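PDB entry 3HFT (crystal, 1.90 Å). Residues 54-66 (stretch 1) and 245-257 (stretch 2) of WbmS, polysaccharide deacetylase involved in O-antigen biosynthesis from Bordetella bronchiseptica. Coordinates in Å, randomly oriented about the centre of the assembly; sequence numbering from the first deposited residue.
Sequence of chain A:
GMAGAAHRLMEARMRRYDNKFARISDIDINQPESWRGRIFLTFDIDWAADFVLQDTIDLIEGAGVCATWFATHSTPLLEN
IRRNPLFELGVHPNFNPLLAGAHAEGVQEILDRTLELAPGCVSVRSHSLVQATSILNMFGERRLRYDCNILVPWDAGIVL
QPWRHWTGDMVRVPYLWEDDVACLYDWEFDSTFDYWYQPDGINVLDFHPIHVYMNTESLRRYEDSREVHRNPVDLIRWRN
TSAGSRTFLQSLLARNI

Stretch 1, residues 54-66: QDTIDLIEGAGVC
Stretch 2, residues 245-257: SRTFLQSLLARNI

Two helices, nearly 190 residues apart in sequence, run side by side in the same direction: the axes of 54-63 and 245-256 make an angle of 14° and approach to 10.9 Å, burying 470 Å² in total. CA of Leu 59 lies 8.2 Å from CA of Gln 250, and CA of Ala 63 lies 6.7 Å from CA of Leu 253, so the backbones draw together toward their C-terminal ends, where the small Ala 63 faces Leu 253.

The polar contact sits near the start of both stretches. Arg 246, extended with chi1 to chi3 all t and chi4 79°, starts sideways but brings its guanidinium to Asp 55 (chi1 t), whose CB points toward the other helix. The salt bridge is bidentate: NH1 of Arg 246 donates to OD2 of Asp 55 at 2.8 Å and 176°, and NH2 of Arg 246 to OD1 of Asp 55 at 3.0 Å and 163°. Both carboxylate oxygens are thus satisfied; NH1 also bonds elsewhere in the structure. Asp 55 OD2 lies at the guanidinium edge, while CD2 of Leu 59 covers one face, 4.0 Å from CZ of Arg 246. Leu 59 (chi1 -146°, between wells; chi2 p) also places CD1 4.0 Å from NE2 of Gln 250, a packing contact.

Toward the C-terminal ends the contact is apolar. Ile 60 (m, m) leaves sideways, but its CD1 reaches CD2 of Leu 249 (t, p) at 4.1 Å and CD1 of Leu 253 (m, t) at 3.9 Å. CD2 of Leu 253 meets CB of Ala 63 at 3.9 Å and CG2 of Val 65 at 3.8 Å. Ile 60, Leu 249, Leu 253 and Val 65 are buried, and their branched aliphatic side chains bring in no polar group needing a partner.

Backbone i to i+4 bonds run along both helices, from Asp 58 N to Gln 54 O (2.9 Å) in one stretch and Leu 249 N to Ser 245 O (3.1 Å) in the other. Gly 64 then leaves helical geometry at phi/psi 71/30, a positive phi that favours glycine, and Val 65 (-108/163, chi1 m) follows extended, its CG1 3.5 Å from CG2 of the C-terminal Ile 257 (p, t), which is exposed overall.

Two side chains brace their own helices: NE2 of Gln 54 donates to OD1 of Asp 58 at 2.8 Å, and ND2 of Asn 256 (chi1 m) to the backbone O of Leu 252 at 2.8 Å. Across the stretches, the Asp 55 and Arg 246 pair makes the only hydrogen bonds.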

# COMPACT_ATOMS: atom_id res chain seq x y z
N GLN A 54 26.48 -11.07 7.46
CA GLN A 54 26.93 -11.86 8.61
C GLN A 54 26.92 -11.07 9.91
O GLN A 54 26.58 -11.59 10.96
CB GLN A 54 28.33 -12.43 8.41
CG GLN A 54 28.70 -13.42 9.55
CD GLN A 54 27.83 -14.67 9.53
OE1 GLN A 54 27.80 -15.36 8.53
NE2 GLN A 54 27.13 -14.95 10.63
N ASP A 55 27.28 -9.80 9.84
CA ASP A 55 27.31 -8.96 11.03
C ASP A 55 25.91 -8.78 11.59
O ASP A 55 25.71 -8.82 12.81
CB ASP A 55 27.91 -7.59 10.70
CG ASP A 55 27.67 -6.55 11.80
OD1 ASP A 55 28.40 -6.57 12.80
OD2 ASP A 55 26.76 -5.72 11.67
N THR A 56 24.94 -8.57 10.70
CA THR A 56 23.56 -8.44 11.15
C THR A 56 23.06 -9.75 11.75
O THR A 56 22.47 -9.74 12.82
CB THR A 56 22.62 -7.94 10.05
OG1 THR A 56 23.08 -6.68 9.55
CG2 THR A 56 21.23 -7.72 10.63
N ILE A 57 23.26 -10.87 11.07
CA ILE A 57 22.92 -12.20 11.62
C ILE A 57 23.54 -12.41 13.01
O ILE A 57 22.86 -12.84 13.95
CB ILE A 57 23.38 -13.35 10.66
CG1 ILE A 57 22.53 -13.38 9.39
CG2 ILE A 57 23.26 -14.73 11.34
CD1 ILE A 57 23.09 -14.25 8.29
N ASP A 58 24.82 -12.10 13.16
CA ASP A 58 25.49 -12.27 14.46
C ASP A 58 24.84 -11.45 15.58
O ASP A 58 24.66 -11.92 16.69
CB ASP A 58 26.96 -11.92 14.34
CG ASP A 58 27.73 -12.92 13.50
OD1 ASP A 58 27.26 -14.07 13.30
OD2 ASP A 58 28.82 -12.53 13.04
N LEU A 59 24.44 -10.23 15.26
CA LEU A 59 23.81 -9.34 16.21
C LEU A 59 22.46 -9.90 16.70
O LEU A 59 22.19 -9.95 17.91
CB LEU A 59 23.66 -7.97 15.55
CG LEU A 59 23.80 -6.72 16.38
CD1 LEU A 59 25.09 -6.75 17.16
CD2 LEU A 59 23.72 -5.47 15.50
N ILE A 60 21.63 -10.37 15.77
CA ILE A 60 20.33 -10.96 16.13
C ILE A 60 20.49 -12.33 16.84
O ILE A 60 19.83 -12.59 17.85
CB ILE A 60 19.41 -11.06 14.91
CG1 ILE A 60 19.26 -9.68 14.26
CG2 ILE A 60 18.02 -11.59 15.30
CD1 ILE A 60 18.89 -8.53 15.25
N GLU A 61 21.38 -13.19 16.32
CA GLU A 61 21.68 -14.45 16.98
C GLU A 61 22.18 -14.23 18.42
O GLU A 61 21.79 -14.96 19.31
CB GLU A 61 22.67 -15.29 16.16
CG GLU A 61 21.97 -15.80 14.88
CD GLU A 61 22.70 -16.91 14.13
OE1 GLU A 61 23.95 -17.01 14.23
OE2 GLU A 61 21.99 -17.65 13.39
N GLY A 62 22.99 -13.21 18.64
CA GLY A 62 23.47 -12.89 19.98
C GLY A 62 22.37 -12.54 20.97
O GLY A 62 22.50 -12.78 22.17
N ALA A 63 21.28 -11.96 20.46
CA ALA A 63 20.12 -11.60 21.27
C ALA A 63 19.23 -12.81 21.51
O ALA A 63 18.46 -12.84 22.45
CB ALA A 63 19.32 -10.48 20.57
N GLY A 64 19.33 -13.79 20.63
CA GLY A 64 18.53 -15.00 20.74
C GLY A 64 17.06 -14.84 20.45
O GLY A 64 16.25 -15.57 21.00
N VAL A 65 16.70 -13.89 19.59
CA VAL A 65 15.30 -13.60 19.25
C VAL A 65 14.93 -14.06 17.82
O VAL A 65 15.82 -14.33 16.98
CB VAL A 65 15.00 -12.05 19.36
CG1 VAL A 65 15.41 -11.52 20.73
CG2 VAL A 65 15.75 -11.23 18.27
N CYS A 66 13.63 -14.16 17.57
CA CYS A 66 13.08 -14.45 16.25
C CYS A 66 13.30 -13.28 15.31
O CYS A 66 13.42 -12.14 15.74
CB CYS A 66 11.56 -14.68 16.33
SG CYS A 66 11.08 -16.24 17.05
N SER A 245 21.07 3.61 13.29
CA SER A 245 20.27 2.39 13.08
C SER A 245 20.74 1.22 13.92
O SER A 245 19.93 0.46 14.44
CB SER A 245 20.29 1.99 11.60
OG SER A 245 19.69 3.00 10.79
N ARG A 246 22.05 1.08 14.08
CA ARG A 246 22.62 -0.02 14.85
C ARG A 246 22.35 0.15 16.34
O ARG A 246 21.92 -0.79 17.02
CB ARG A 246 24.13 -0.10 14.63
CG ARG A 246 24.79 -1.34 15.19
CD ARG A 246 26.30 -1.21 15.05
NE ARG A 246 26.98 -2.44 15.37
CZ ARG A 246 27.11 -3.49 14.55
NH1 ARG A 246 26.57 -3.48 13.36
NH2 ARG A 246 27.75 -4.56 14.95
N THR A 247 22.61 1.33 16.87
CA THR A 247 22.40 1.55 18.30
C THR A 247 20.89 1.51 18.64
O THR A 247 20.52 1.05 19.70
CB THR A 247 23.05 2.83 18.80
OG1 THR A 247 22.49 3.94 18.12
CG2 THR A 247 24.58 2.79 18.61
N PHE A 248 20.04 1.93 17.70
CA PHE A 248 18.59 1.84 17.89
C PHE A 248 18.20 0.36 18.03
O PHE A 248 17.47 -0.02 18.93
CB PHE A 248 17.90 2.48 16.70
CG PHE A 248 16.39 2.39 16.67
CD1 PHE A 248 15.76 1.35 16.02
CD2 PHE A 248 15.61 3.40 17.21
CE1 PHE A 248 14.39 1.31 15.94
CE2 PHE A 248 14.23 3.36 17.11
CZ PHE A 248 13.63 2.31 16.48
N LEU A 249 18.71 -0.47 17.13
CA LEU A 249 18.41 -1.91 17.17
C LEU A 249 18.98 -2.53 18.41
O LEU A 249 18.32 -3.35 19.05
CB LEU A 249 19.01 -2.59 15.94
CG LEU A 249 18.88 -4.11 15.85
CD1 LEU A 249 17.43 -4.62 15.92
CD2 LEU A 249 19.59 -4.56 14.53
N GLN A 250 20.21 -2.18 18.76
CA GLN A 250 20.80 -2.74 19.98
C GLN A 250 20.01 -2.38 21.23
O GLN A 250 19.79 -3.24 22.08
CB GLN A 250 22.28 -2.32 20.13
CG GLN A 250 23.18 -3.00 19.11
CD GLN A 250 24.57 -2.39 19.10
OE1 GLN A 250 24.73 -1.18 19.12
NE2 GLN A 250 25.57 -3.23 19.07
N SER A 251 19.55 -1.13 21.35
CA SER A 251 18.73 -0.72 22.51
C SER A 251 17.39 -1.41 22.56
O SER A 251 16.91 -1.79 23.62
CB SER A 251 18.44 0.77 22.47
OG SER A 251 19.65 1.46 22.62
N LEU A 252 16.78 -1.54 21.40
CA LEU A 252 15.47 -2.19 21.30
C LEU A 252 15.58 -3.62 21.77
O LEU A 252 14.71 -4.11 22.51
CB LEU A 252 15.01 -2.11 19.86
CG LEU A 252 13.75 -2.76 19.32
CD1 LEU A 252 13.58 -2.18 17.91
CD2 LEU A 252 13.87 -4.26 19.30
N LEU A 253 16.65 -4.31 21.35
CA LEU A 253 16.90 -5.69 21.78
C LEU A 253 17.14 -5.75 23.29
O LEU A 253 16.53 -6.57 23.99
CB LEU A 253 18.10 -6.29 21.02
CG LEU A 253 17.90 -6.59 19.52
CD1 LEU A 253 19.23 -6.90 18.80
CD2 LEU A 253 16.85 -7.70 19.32
N ALA A 254 18.03 -4.89 23.79
CA ALA A 254 18.37 -4.87 25.22
C ALA A 254 17.15 -4.61 26.10
O ALA A 254 16.98 -5.25 27.11
CB ALA A 254 19.48 -3.82 25.51
N ARG A 255 16.31 -3.67 25.71
CA ARG A 255 15.13 -3.36 26.47
C ARG A 255 14.06 -4.42 26.44
O ARG A 255 13.19 -4.39 27.29
CB ARG A 255 14.40 -2.19 25.85
CG ARG A 255 15.01 -0.87 25.99
CD ARG A 255 14.03 0.14 25.42
NE ARG A 255 14.73 1.40 25.32
CZ ARG A 255 15.00 2.03 24.20
NH1 ARG A 255 14.58 1.54 23.04
NH2 ARG A 255 15.66 3.19 24.25
N ASN A 256 14.06 -5.29 25.42
CA ASN A 256 12.91 -6.18 25.21
C ASN A 256 13.20 -7.68 25.35
O ASN A 256 12.29 -8.48 25.24
CB ASN A 256 12.30 -5.90 23.85
CG ASN A 256 11.55 -4.58 23.82
OD1 ASN A 256 10.52 -4.45 24.48
ND2 ASN A 256 12.07 -3.60 23.10
N ILE A 257 14.43 -8.07 25.61
CA ILE A 257 14.69 -9.49 25.80
C ILE A 257 14.57 -9.76 27.28
O ILE A 257 14.57 -8.82 28.08
CB ILE A 257 16.07 -9.97 25.27
CG1 ILE A 257 17.23 -9.25 25.95
CG2 ILE A 257 16.14 -9.86 23.74
CD1 ILE A 257 18.61 -9.67 25.42
OXT ILE A 257 14.49 -10.92 27.69